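Local structure of Non-structural protein 3 (Porcine deltacoronavirus, 6LN0) at residues L31-P34 with T40-G43; P55-Y60 with I86-P91; W242-T247 with R285-G290; Y274-A279 with N293-W298. The protein combines a macro domain, which probably binds ADP-ribose, with a papain-like protease that probably cleaves the viral polyprotein, as in other coronaviruses. One frame throughout, in Å; residues are numbered along the deposited sequence.

Contact 1. Residues L31-P34 with T40-G43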
loop_
_atom_site.group_PDB
_atom_site.type_symbol
_atom_site.label_atom_id
_atom_site.label_comp_id
_atom_site.label_asym_id
_atom_site.label_seq_id
_atom_site.Cartn_x
_atom_site.Cartn_y
_atom_site.Cartn_z
ATOM N N LEU A 31 30.696 -28.547 -11.499
ATOM C CA LEU A 31 30.684 -27.791 -12.737
ATOM C C LEU A 31 29.772 -28.511 -13.708
ATOM O O LEU A 31 30.023 -29.675 -14.039
ATOM C CB LEU A 31 32.097 -27.666 -13.295
ATOM C CG LEU A 31 32.262 -26.981 -14.638
ATOM C CD1 LEU A 31 31.952 -25.494 -14.506
ATOM C CD2 LEU A 31 33.682 -27.194 -15.141
ATOM N N VAL A 32 28.710 -27.833 -14.153
ATOM C CA VAL A 32 27.764 -28.432 -15.088
ATOM C C VAL A 32 28.264 -28.250 -16.516
ATOM O O VAL A 32 28.699 -27.163 -16.909
ATOM C CB VAL A 32 26.350 -27.837 -14.933
ATOM C CG1 VAL A 32 25.418 -28.560 -15.865
ATOM C CG2 VAL A 32 25.838 -27.963 -13.505
ATOM N N ASN A 33 28.159 -29.313 -17.302
ATOM C CA ASN A 33 28.616 -29.338 -18.692
ATOM C C ASN A 33 27.422 -29.580 -19.601
ATOM O O ASN A 33 26.873 -30.699 -19.616
ATOM C CB ASN A 33 29.674 -30.427 -18.895
ATOM C CG ASN A 33 30.197 -30.501 -20.336
ATOM O OD1 ASN A 33 29.438 -30.694 -21.301
ATOM N ND2 ASN A 33 31.515 -30.374 -20.480
ATOM N N PRO A 34 26.987 -28.601 -20.372
ATOM C CA PRO A 34 25.836 -28.801 -21.261
ATOM C C PRO A 34 26.286 -29.481 -22.548
ATOM O O PRO A 34 26.974 -28.884 -23.382
ATOM C CB PRO A 34 25.331 -27.369 -21.501
ATOM C CG PRO A 34 26.083 -26.498 -20.524
ATOM C CD PRO A 34 27.407 -27.197 -20.349
ATOM N N THR A 40 30.887 -35.366 -27.330
ATOM C CA THR A 40 31.923 -34.897 -28.230
ATOM C C THR A 40 32.580 -33.616 -27.738
ATOM O O THR A 40 33.684 -33.298 -28.178
ATOM C CB THR A 40 31.330 -34.683 -29.627
ATOM O OG1 THR A 40 30.578 -33.465 -29.645
ATOM C CG2 THR A 40 30.397 -35.825 -29.988
ATOM N N ASN A 41 31.942 -32.888 -26.827
ATOM C CA ASN A 41 32.408 -31.567 -26.407
ATOM C C ASN A 41 32.804 -30.716 -27.611
ATOM O O ASN A 41 33.892 -30.139 -27.669
ATOM C CB ASN A 41 33.560 -31.680 -25.410
ATOM C CG ASN A 41 33.103 -32.164 -24.056
ATOM O OD1 ASN A 41 32.333 -31.486 -23.365
ATOM N ND2 ASN A 41 33.566 -33.340 -23.667
ATOM N N GLY A 42 31.891 -30.653 -28.586
ATOM C CA GLY A 42 32.075 -29.907 -29.821
ATOM C C GLY A 42 32.450 -28.448 -29.645
ATOM O O GLY A 42 33.492 -28.003 -30.136
ATOM N N GLY A 43 31.621 -27.687 -28.957
ATOM C CA GLY A 43 31.901 -26.284 -28.707
ATOM C C GLY A 43 31.195 -25.752 -27.480
ATOM O O GLY A 43 30.859 -26.500 -26.556
#
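Asn33 overlaps Asn41 at one atom: its amide nitrogen ND2 meets the amide oxygen OD1 of Asn41 at 3.2 Å. This is a hydrogen bond, with Asn33 as donor and an N-H...O angle of 153°. It is moderately straight. The oxygen lies somewhat out of the amide plane of Asn33, and the donor is tilted from the carbonyl plane of Asn41. The two amides are turned steeply against each other, with planes 72° apart, so they meet at an angle and do not stack. The Asn33 side chain stands out from the strand toward the loop, with CG anti to the backbone N (chi1 -180°). Asn41 has left-handed backbone angles, and the end of its side chain comes back toward the strand. Both residues are buried. The other end of the Asn41 amide is also held, as ND2 of Asn41 donates to OE1 of Gln58 on helix 55-64. This bond and the one from Asn33 together fix how the Asn41 amide is turned. Helix 44-53 packs against both side chains, with Ala46 touching each of them. The contact thus ties the parallel strand 29-34, inside the central sheet, to the glycine-rich loop that leads into helix 44-53. An Asn near the end of a hydrophobic strand, followed by a glycine-rich loop that here includes Asn41-Gly42-Gly43, is a signature of the macro domain. In relatives this region lines the ADP-ribose pocket, and the same role is probable here.

Contact 2. Residues P55-Y60 with I86-P91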
loop_
_atom_site.group_PDB
_atom_site.type_symbol
_atom_site.label_atom_id
_atom_site.label_comp_id
_atom_site.label_asym_id
_atom_site.label_seq_id
_atom_site.Cartn_x
_atom_site.Cartn_y
_atom_site.Cartn_z
ATOM N N PRO A 55 42.971 -34.100 -21.504
ATOM C CA PRO A 55 42.704 -35.081 -22.560
ATOM C C PRO A 55 42.246 -36.420 -22.012
ATOM O O PRO A 55 41.420 -37.093 -22.637
ATOM C CB PRO A 55 44.050 -35.195 -23.285
ATOM C CG PRO A 55 45.056 -34.731 -22.303
ATOM C CD PRO A 55 44.397 -33.746 -21.401
ATOM N N LYS A 56 42.769 -36.826 -20.853
ATOM C CA LYS A 56 42.253 -38.043 -20.230
ATOM C C LYS A 56 40.773 -37.888 -19.885
ATOM O O LYS A 56 40.004 -38.857 -19.956
ATOM C CB LYS A 56 43.082 -38.404 -18.990
ATOM C CG LYS A 56 44.538 -38.846 -19.290
ATOM C CD LYS A 56 44.629 -40.353 -19.612
ATOM C CE LYS A 56 46.033 -40.788 -20.045
ATOM N NZ LYS A 56 46.050 -41.386 -21.420
ATOM N N TYR A 57 40.343 -36.673 -19.553
ATOM C CA TYR A 57 38.909 -36.428 -19.402
ATOM C C TYR A 57 38.161 -36.776 -20.686
ATOM O O TYR A 57 37.179 -37.530 -20.661
ATOM C CB TYR A 57 38.668 -34.974 -18.988
ATOM C CG TYR A 57 37.257 -34.484 -19.213
ATOM C CD1 TYR A 57 36.255 -34.726 -18.277
ATOM C CD2 TYR A 57 36.924 -33.770 -20.354
ATOM C CE1 TYR A 57 34.971 -34.289 -18.487
ATOM C CE2 TYR A 57 35.635 -33.329 -20.571
ATOM C CZ TYR A 57 34.670 -33.589 -19.638
ATOM O OH TYR A 57 33.397 -33.143 -19.867
ATOM N N GLN A 58 38.651 -36.284 -21.833
ATOM C CA GLN A 58 37.950 -36.535 -23.091
ATOM C C GLN A 58 37.944 -38.012 -23.472
ATOM O O GLN A 58 36.964 -38.489 -24.076
ATOM C CB GLN A 58 38.559 -35.701 -24.218
ATOM C CG GLN A 58 37.783 -35.812 -25.530
ATOM C CD GLN A 58 36.311 -35.514 -25.344
ATOM O OE1 GLN A 58 35.937 -34.412 -24.919
ATOM N NE2 GLN A 58 35.461 -36.499 -25.649
ATOM N N GLU A 59 39.014 -38.754 -23.140
ATOM C CA GLU A 59 39.046 -40.180 -23.473
ATOM C C GLU A 59 38.026 -40.958 -22.654
ATOM O O GLU A 59 37.362 -41.867 -23.171
ATOM C CB GLU A 59 40.448 -40.773 -23.249
ATOM C CG GLU A 59 41.591 -39.837 -23.612
ATOM C CD GLU A 59 42.986 -40.462 -23.484
ATOM O OE1 GLU A 59 43.897 -40.034 -24.244
ATOM O OE2 GLU A 59 43.181 -41.352 -22.621
ATOM N N TYR A 60 37.903 -40.635 -21.362
ATOM C CA TYR A 60 36.914 -41.331 -20.549
ATOM C C TYR A 60 35.502 -41.049 -21.058
ATOM O O TYR A 60 34.659 -41.951 -21.088
ATOM C CB TYR A 60 37.068 -40.956 -19.068
ATOM C CG TYR A 60 35.963 -41.553 -18.238
ATOM C CD1 TYR A 60 35.835 -42.933 -18.106
ATOM C CD2 TYR A 60 35.005 -40.741 -17.641
ATOM C CE1 TYR A 60 34.801 -43.487 -17.381
ATOM C CE2 TYR A 60 33.960 -41.278 -16.902
ATOM C CZ TYR A 60 33.861 -42.645 -16.770
ATOM O OH TYR A 60 32.814 -43.165 -16.035
ATOM N N ILE A 86 32.344 -32.957 -12.490
ATOM C CA ILE A 86 31.703 -32.424 -13.683
ATOM C C ILE A 86 30.424 -33.209 -13.920
ATOM O O ILE A 86 30.444 -34.440 -13.947
ATOM C CB ILE A 86 32.629 -32.509 -14.911
ATOM C CG1 ILE A 86 33.794 -31.537 -14.755
ATOM C CG2 ILE A 86 31.876 -32.217 -16.212
ATOM C CD1 ILE A 86 34.994 -31.859 -15.636
ATOM N N LEU A 87 29.320 -32.498 -14.102
ATOM C CA LEU A 87 28.023 -33.116 -14.304
ATOM C C LEU A 87 27.572 -32.822 -15.729
ATOM O O LEU A 87 27.642 -31.673 -16.173
ATOM C CB LEU A 87 27.027 -32.582 -13.264
ATOM C CG LEU A 87 25.563 -33.005 -13.261
ATOM C CD1 LEU A 87 25.425 -34.500 -13.307
ATOM C CD2 LEU A 87 24.848 -32.421 -12.022
ATOM N N HIS A 88 27.137 -33.851 -16.443
ATOM C CA HIS A 88 26.791 -33.734 -17.853
ATOM C C HIS A 88 25.295 -33.895 -18.010
ATOM O O HIS A 88 24.732 -34.890 -17.546
ATOM C CB HIS A 88 27.490 -34.797 -18.717
ATOM C CG HIS A 88 28.976 -34.790 -18.595
ATOM N ND1 HIS A 88 29.631 -35.261 -17.478
ATOM C CD2 HIS A 88 29.941 -34.360 -19.446
ATOM C CE1 HIS A 88 30.937 -35.127 -17.650
ATOM N NE2 HIS A 88 31.152 -34.576 -18.831
ATOM N N VAL A 89 24.668 -32.954 -18.714
ATOM C CA VAL A 89 23.251 -33.032 -19.035
ATOM C C VAL A 89 23.015 -32.539 -20.455
ATOM O O VAL A 89 23.700 -31.635 -20.943
ATOM C CB VAL A 89 22.416 -32.224 -18.036
ATOM C CG1 VAL A 89 22.348 -32.985 -16.743
ATOM C CG2 VAL A 89 23.053 -30.862 -17.830
ATOM N N VAL A 90 22.016 -33.130 -21.104
ATOM C CA VAL A 90 21.696 -32.847 -22.501
ATOM C C VAL A 90 20.555 -31.835 -22.565
ATOM O O VAL A 90 19.389 -32.207 -22.353
ATOM C CB VAL A 90 21.340 -34.142 -23.248
ATOM C CG1 VAL A 90 21.128 -33.872 -24.722
ATOM C CG2 VAL A 90 22.436 -35.171 -23.042
ATOM N N PRO A 91 20.831 -30.561 -22.832
ATOM C CA PRO A 91 19.749 -29.595 -22.961
ATOM C C PRO A 91 18.811 -30.001 -24.093
ATOM O O PRO A 91 19.230 -30.678 -25.046
ATOM C CB PRO A 91 20.472 -28.282 -23.281
ATOM C CG PRO A 91 21.890 -28.493 -22.850
ATOM C CD PRO A 91 22.158 -29.946 -23.037
#
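Tyr57 and His88 are brought together by their first torsions. CG of Tyr57 lies anti to the backbone N (chi1 162°), which sends the ring from the helix toward the sheet. CG of His88 is anti to its carbonyl carbon (chi1 -56°), and this ring comes out to meet it from the opposite direction. The hydroxyl OH of Tyr57 and NE2 of His88 are hydrogen-bonded at 2.9 Å. Each partner lies at the edge of the other's ring, near its plane. The rings are nearly coplanar, 16° apart, with centroids 6.0 Å from each other. They meet along their edges, with no face-to-face overlap. This is the helix-on-sheet packing of the macro domain, an alpha/beta/alpha fold: helix 55-64 lies against strand 83-89 of the mixed sheet. ND1 of His88 is bonded to the backbone O of Leu71, at the start of the edge strand 71-74, so both ring nitrogens have partners and the ring's rotation is fixed. Ile86, two residues earlier on the strand, adds the apolar part. Its CD1 touches CE1 of Tyr57 at 3.7 Å, approaching the ring obliquely. Ala50 of helix 44-53 also packs against the Tyr57 ring.

Contact 3. Residues W242-T247 with R285-G290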
loop_
_atom_site.group_PDB
_atom_site.type_symbol
_atom_site.label_atom_id
_atom_site.label_comp_id
_atom_site.label_asym_id
_atom_site.label_seq_id
_atom_site.Cartn_x
_atom_site.Cartn_y
_atom_site.Cartn_z
ATOM N N TRP A 242 -17.906 18.875 -6.964
ATOM C CA TRP A 242 -19.024 19.486 -6.256
ATOM C C TRP A 242 -19.257 20.892 -6.776
ATOM O O TRP A 242 -18.393 21.492 -7.421
ATOM C CB TRP A 242 -18.789 19.603 -4.749
ATOM C CG TRP A 242 -18.309 18.394 -4.032
ATOM C CD1 TRP A 242 -17.023 18.130 -3.661
ATOM C CD2 TRP A 242 -19.104 17.306 -3.534
ATOM N NE1 TRP A 242 -16.968 16.940 -2.983
ATOM C CE2 TRP A 242 -18.229 16.413 -2.892
ATOM C CE3 TRP A 242 -20.462 16.996 -3.576
ATOM C CZ2 TRP A 242 -18.668 15.230 -2.301
ATOM C CZ3 TRP A 242 -20.895 15.819 -2.991
ATOM C CH2 TRP A 242 -20.003 14.953 -2.359
ATOM N N VAL A 243 -20.422 21.443 -6.439
ATOM C CA VAL A 243 -20.727 22.844 -6.705
ATOM C C VAL A 243 -20.983 23.543 -5.372
ATOM O O VAL A 243 -21.797 23.077 -4.562
ATOM C CB VAL A 243 -21.930 22.975 -7.660
ATOM C CG1 VAL A 243 -22.655 24.321 -7.473
ATOM C CG2 VAL A 243 -21.486 22.744 -9.121
ATOM N N VAL A 244 -20.273 24.646 -5.136
ATOM C CA VAL A 244 -20.546 25.502 -3.990
ATOM C C VAL A 244 -20.995 26.866 -4.499
ATOM O O VAL A 244 -20.726 27.251 -5.639
ATOM C CB VAL A 244 -19.343 25.642 -3.034
ATOM C CG1 VAL A 244 -19.294 24.459 -2.087
ATOM C CG2 VAL A 244 -18.055 25.790 -3.822
ATOM N N SER A 245 -21.646 27.618 -3.612
ATOM C CA SER A 245 -22.532 28.704 -4.030
ATOM C C SER A 245 -22.761 29.647 -2.858
ATOM O O SER A 245 -23.218 29.196 -1.804
ATOM C CB SER A 245 -23.858 28.108 -4.512
ATOM O OG SER A 245 -24.756 29.112 -4.899
ATOM N N ARG A 246 -22.453 30.942 -3.033
ATOM C CA ARG A 246 -22.807 31.946 -2.028
ATOM C C ARG A 246 -24.324 32.099 -1.953
ATOM O O ARG A 246 -24.983 32.327 -2.968
ATOM C CB ARG A 246 -22.169 33.306 -2.343
ATOM C CG ARG A 246 -20.641 33.317 -2.547
ATOM C CD ARG A 246 -19.831 33.363 -1.230
ATOM N NE ARG A 246 -20.394 34.282 -0.239
ATOM C CZ ARG A 246 -20.183 34.203 1.077
ATOM N NH1 ARG A 246 -19.410 33.246 1.586
ATOM N NH2 ARG A 246 -20.753 35.086 1.891
ATOM N N THR A 247 -24.882 31.965 -0.751
ATOM C CA THR A 247 -26.329 31.999 -0.550
ATOM C C THR A 247 -26.585 32.286 0.918
ATOM O O THR A 247 -25.950 31.670 1.780
ATOM C CB THR A 247 -26.996 30.663 -0.933
ATOM O OG1 THR A 247 -26.316 30.077 -2.045
ATOM C CG2 THR A 247 -28.449 30.864 -1.308
ATOM N N ARG A 285 -10.404 27.513 3.856
ATOM C CA ARG A 285 -10.306 28.693 3.007
ATOM C C ARG A 285 -10.347 28.323 1.522
ATOM O O ARG A 285 -10.792 29.133 0.702
ATOM C CB ARG A 285 -9.064 29.506 3.387
ATOM C CG ARG A 285 -9.279 30.274 4.714
ATOM C CD ARG A 285 -8.250 31.375 4.992
ATOM N NE ARG A 285 -6.869 30.891 4.939
ATOM C CZ ARG A 285 -5.846 31.471 5.565
ATOM N NH1 ARG A 285 -6.050 32.552 6.307
ATOM N NH2 ARG A 285 -4.621 30.969 5.457
ATOM N N GLU A 286 -9.967 27.097 1.148
ATOM C CA GLU A 286 -10.253 26.656 -0.216
ATOM C C GLU A 286 -11.755 26.589 -0.450
ATOM O O GLU A 286 -12.283 27.216 -1.373
ATOM C CB GLU A 286 -9.609 25.301 -0.501
ATOM C CG GLU A 286 -8.143 25.404 -0.776
ATOM C CD GLU A 286 -7.480 24.063 -1.063
ATOM O OE1 GLU A 286 -8.164 23.107 -1.507
ATOM O OE2 GLU A 286 -6.249 23.978 -0.854
ATOM N N TYR A 287 -12.459 25.818 0.379
ATOM C CA TYR A 287 -13.908 25.698 0.250
ATOM C C TYR A 287 -14.571 27.068 0.158
ATOM O O TYR A 287 -15.411 27.307 -0.719
ATOM C CB TYR A 287 -14.460 24.902 1.436
ATOM C CG TYR A 287 -15.975 24.852 1.555
ATOM C CD1 TYR A 287 -16.692 25.883 2.173
ATOM C CD2 TYR A 287 -16.686 23.761 1.089
ATOM C CE1 TYR A 287 -18.072 25.823 2.288
ATOM C CE2 TYR A 287 -18.065 23.700 1.218
ATOM C CZ TYR A 287 -18.740 24.725 1.806
ATOM O OH TYR A 287 -20.105 24.641 1.911
ATOM N N LEU A 288 -14.201 27.988 1.053
ATOM C CA LEU A 288 -14.846 29.297 1.061
ATOM C C LEU A 288 -14.555 30.102 -0.198
ATOM O O LEU A 288 -15.208 31.130 -0.419
ATOM C CB LEU A 288 -14.416 30.103 2.286
ATOM C CG LEU A 288 -15.095 29.801 3.622
ATOM C CD1 LEU A 288 -14.624 30.798 4.686
ATOM C CD2 LEU A 288 -16.616 29.788 3.519
ATOM N N ASN A 289 -13.608 29.660 -1.025
ATOM C CA ASN A 289 -13.262 30.352 -2.256
ATOM C C ASN A 289 -13.656 29.586 -3.514
ATOM O O ASN A 289 -13.362 30.052 -4.616
ATOM C CB ASN A 289 -11.759 30.655 -2.281
ATOM C CG ASN A 289 -11.389 31.811 -1.370
ATOM O OD1 ASN A 289 -12.258 32.427 -0.747
ATOM N ND2 ASN A 289 -10.104 32.109 -1.282
ATOM N N GLY A 290 -14.300 28.427 -3.386
ATOM C CA GLY A 290 -14.782 27.688 -4.538
ATOM C C GLY A 290 -14.123 26.350 -4.790
ATOM O O GLY A 290 -14.466 25.703 -5.789
#
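Val244 packs against Tyr287 and Gly290, where strand 244-247 meets the end of helix 278-287. Both belong to the papain-like protease domain, in what is probably the thumb, as in related coronavirus proteases. The helix end is a Schellman motif, closed by Gly290 with a positive phi of 114°. The contact across the two segments is apolar. Val244 uses both methyls, one for each partner. CG1 lies anti to the carbonyl carbon (chi1 -83°) and reaches CE2 of Tyr287 at 3.6 Å, coming to the ring obliquely. CG2 rests on CA of Gly290 at 3.9 Å. Gly290 has no side chain, so the methyl meets its backbone. Leu253, on the partner strand of the hairpin, touches both Val244 and Tyr287 and extends the same apolar patch. The backbone bonds belong to the helix end itself: Asn289 N donates to Glu286 O at 2.8 Å, and Gly290 N donates to Tyr287 O at 3.1 Å. They shape the turn that Val244 leans on. Tyr287 also makes a polar bond to the hairpin: its OH is hydrogen-bonded to the backbone O of Met251.

Contact 4. Residues Y274-A279 with N293-W298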
loop_
_atom_site.group_PDB
_atom_site.type_symbol
_atom_site.label_atom_id
_atom_site.label_comp_id
_atom_site.label_asym_id
_atom_site.label_seq_id
_atom_site.Cartn_x
_atom_site.Cartn_y
_atom_site.Cartn_z
ATOM N N TYR A 274 -15.907 30.284 15.479
ATOM C CA TYR A 274 -14.737 29.454 15.714
ATOM C C TYR A 274 -13.738 29.595 14.572
ATOM O O TYR A 274 -14.098 29.954 13.450
ATOM C CB TYR A 274 -15.146 27.988 15.864
ATOM C CG TYR A 274 -16.106 27.697 16.999
ATOM C CD1 TYR A 274 -15.939 28.282 18.250
ATOM C CD2 TYR A 274 -17.174 26.831 16.817
ATOM C CE1 TYR A 274 -16.816 28.008 19.281
ATOM C CE2 TYR A 274 -18.054 26.550 17.828
ATOM C CZ TYR A 274 -17.876 27.136 19.070
ATOM O OH TYR A 274 -18.757 26.851 20.103
ATOM N N GLN A 275 -12.469 29.302 14.867
ATOM C CA GLN A 275 -11.408 29.307 13.864
ATOM C C GLN A 275 -10.681 27.964 13.860
ATOM O O GLN A 275 -10.129 27.552 14.883
ATOM C CB GLN A 275 -10.408 30.445 14.099
ATOM C CG GLN A 275 -9.141 30.251 13.248
ATOM C CD GLN A 275 -8.243 31.471 13.183
ATOM O OE1 GLN A 275 -8.186 32.274 14.118
ATOM N NE2 GLN A 275 -7.519 31.608 12.074
ATOM N N PHE A 276 -10.665 27.302 12.710
ATOM C CA PHE A 276 -10.001 26.011 12.565
ATOM C C PHE A 276 -8.504 26.099 12.874
ATOM O O PHE A 276 -7.847 27.099 12.592
ATOM C CB PHE A 276 -10.163 25.507 11.134
ATOM C CG PHE A 276 -11.531 25.003 10.812
ATOM C CD1 PHE A 276 -12.081 23.946 11.522
ATOM C CD2 PHE A 276 -12.251 25.555 9.748
ATOM C CE1 PHE A 276 -13.339 23.464 11.199
ATOM C CE2 PHE A 276 -13.506 25.083 9.415
ATOM C CZ PHE A 276 -14.059 24.036 10.142
ATOM N N ARG A 277 -7.953 25.013 13.408
ATOM C CA ARG A 277 -6.509 24.892 13.531
ATOM C C ARG A 277 -5.837 24.969 12.147
ATOM O O ARG A 277 -6.482 24.756 11.121
ATOM C CB ARG A 277 -6.160 23.584 14.241
ATOM C CG ARG A 277 -6.321 22.365 13.382
ATOM C CD ARG A 277 -6.243 21.145 14.241
ATOM N NE ARG A 277 -6.716 19.946 13.577
ATOM C CZ ARG A 277 -5.961 19.169 12.811
ATOM N NH1 ARG A 277 -4.688 19.474 12.598
ATOM N NH2 ARG A 277 -6.478 18.080 12.262
ATOM N N PRO A 278 -4.536 25.283 12.105
ATOM C CA PRO A 278 -3.897 25.634 10.818
ATOM C C PRO A 278 -4.107 24.645 9.673
ATOM O O PRO A 278 -4.481 25.053 8.569
ATOM C CB PRO A 278 -2.417 25.742 11.221
ATOM C CG PRO A 278 -2.480 26.284 12.612
ATOM C CD PRO A 278 -3.647 25.586 13.247
ATOM N N ALA A 279 -3.870 23.356 9.896
ATOM C CA ALA A 279 -4.018 22.402 8.802
ATOM C C ALA A 279 -5.427 22.432 8.221
ATOM O O ALA A 279 -5.602 22.331 7.003
ATOM C CB ALA A 279 -3.663 20.995 9.269
ATOM N N ASN A 293 -13.243 20.620 -2.633
ATOM C CA ASN A 293 -12.937 19.205 -2.784
ATOM C C ASN A 293 -12.198 18.648 -1.572
ATOM O O ASN A 293 -12.607 17.631 -1.003
ATOM C CB ASN A 293 -12.140 18.981 -4.064
ATOM C CG ASN A 293 -13.034 18.887 -5.276
ATOM O OD1 ASN A 293 -14.053 19.573 -5.363
ATOM N ND2 ASN A 293 -12.670 18.023 -6.215
ATOM N N ARG A 294 -11.122 19.299 -1.151
ATOM C CA ARG A 294 -10.335 18.723 -0.069
ATOM C C ARG A 294 -11.115 18.739 1.243
ATOM O O ARG A 294 -11.218 17.712 1.933
ATOM C CB ARG A 294 -9.003 19.463 0.044
ATOM C CG ARG A 294 -8.087 19.128 -1.127
ATOM C CD ARG A 294 -6.912 20.077 -1.275
ATOM N NE ARG A 294 -5.826 19.712 -0.375
ATOM C CZ ARG A 294 -5.191 20.559 0.441
ATOM N NH1 ARG A 294 -5.511 21.843 0.462
ATOM N NH2 ARG A 294 -4.224 20.118 1.242
ATOM N N PHE A 295 -11.708 19.890 1.577
ATOM C CA PHE A 295 -12.430 20.047 2.837
ATOM C C PHE A 295 -13.554 19.031 2.965
ATOM O O PHE A 295 -13.719 18.410 4.017
ATOM C CB PHE A 295 -12.976 21.468 2.915
ATOM C CG PHE A 295 -13.594 21.826 4.229
ATOM C CD1 PHE A 295 -12.890 21.657 5.413
ATOM C CD2 PHE A 295 -14.857 22.391 4.281
ATOM C CE1 PHE A 295 -13.438 22.020 6.628
ATOM C CE2 PHE A 295 -15.425 22.768 5.504
ATOM C CZ PHE A 295 -14.716 22.583 6.676
ATOM N N VAL A 296 -14.321 18.832 1.897
ATOM C CA VAL A 296 -15.427 17.880 1.923
ATOM C C VAL A 296 -14.917 16.454 2.027
ATOM O O VAL A 296 -15.501 15.618 2.732
ATOM C CB VAL A 296 -16.311 18.065 0.672
ATOM C CG1 VAL A 296 -17.311 16.956 0.592
ATOM C CG2 VAL A 296 -17.047 19.413 0.737
ATOM N N ALA A 297 -13.850 16.136 1.288
ATOM C CA ALA A 297 -13.269 14.799 1.369
ATOM C C ALA A 297 -12.762 14.519 2.780
ATOM O O ALA A 297 -12.968 13.428 3.328
ATOM C CB ALA A 297 -12.144 14.651 0.348
ATOM N N TRP A 298 -12.119 15.503 3.391
ATOM C CA TRP A 298 -11.765 15.376 4.797
ATOM C C TRP A 298 -12.987 15.095 5.672
ATOM O O TRP A 298 -12.899 14.328 6.638
ATOM C CB TRP A 298 -11.042 16.639 5.258
ATOM C CG TRP A 298 -10.637 16.584 6.685
ATOM C CD1 TRP A 298 -9.650 15.797 7.246
ATOM C CD2 TRP A 298 -11.199 17.347 7.757
ATOM N NE1 TRP A 298 -9.571 16.039 8.600
ATOM C CE2 TRP A 298 -10.503 16.985 8.940
ATOM C CE3 TRP A 298 -12.208 18.302 7.834
ATOM C CZ2 TRP A 298 -10.807 17.538 10.178
ATOM C CZ3 TRP A 298 -12.500 18.862 9.071
ATOM C CH2 TRP A 298 -11.806 18.481 10.220
#
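Phe276 and Phe295 meet through their ring ends, obliquely, in the helical part of the papain-like protease domain, probably the thumb, as in related coronavirus enzymes. The nearest atoms are CZ of Phe276 and CZ of Phe295, 3.8 Å apart. CE2 of Phe276 is almost as near, 3.9 Å from the same CZ. The planes are inclined at 68° and the centroids lie 5.7 Å apart. CZ of Phe276 sits at the edge of the Phe295 ring, while Phe295 comes to the Phe276 ring obliquely. The two side chains approach from opposite directions. Phe295 reaches out from helix 293-302 with CG anti to the backbone N (chi1 -173°). Further out, the Phe276 ring stacks on Phe269, and it meets Tyr284 of helix 278-287 edge-to-face. Tyr284 also meets Phe295, so the aromatic cluster joins three helices. Leu320 of helix 313-322 packs on Phe276 as well. CG of Phe276 is anti to its carbonyl carbon (chi1 -74°), and the residue lies just ahead of Arg277, at the N-cap position of helix 278-287. Arg277 is anchored in turn by side-chain bonds, as its NE donates to OD1 of Asn323 and its NH1 to the backbone O of Glu223.

How the contacts relate
The four contacts fall into two pairs on opposite sides of the centre of an elongated chain. Contacts 1 and 2 lie in the macro domain, with centres 7 Å apart. They share its central sheet, where strands 29-34 and 83-89 are neighbours, and they follow each other along the chain. Contacts 3 and 4 lie in the protease domain, with centres 13 Å apart. Both use helix 278-287, and their segments alternate in sequence. A salt bridge from Glu286 OE2 to Arg294 NH1 (2.6 Å) joins them. Between the pairs the centres are 72 to 82 Å apart and nothing touches. Each pair lies within its own domain: contacts 1, 2 and 4 are buried, contact 3 partly so.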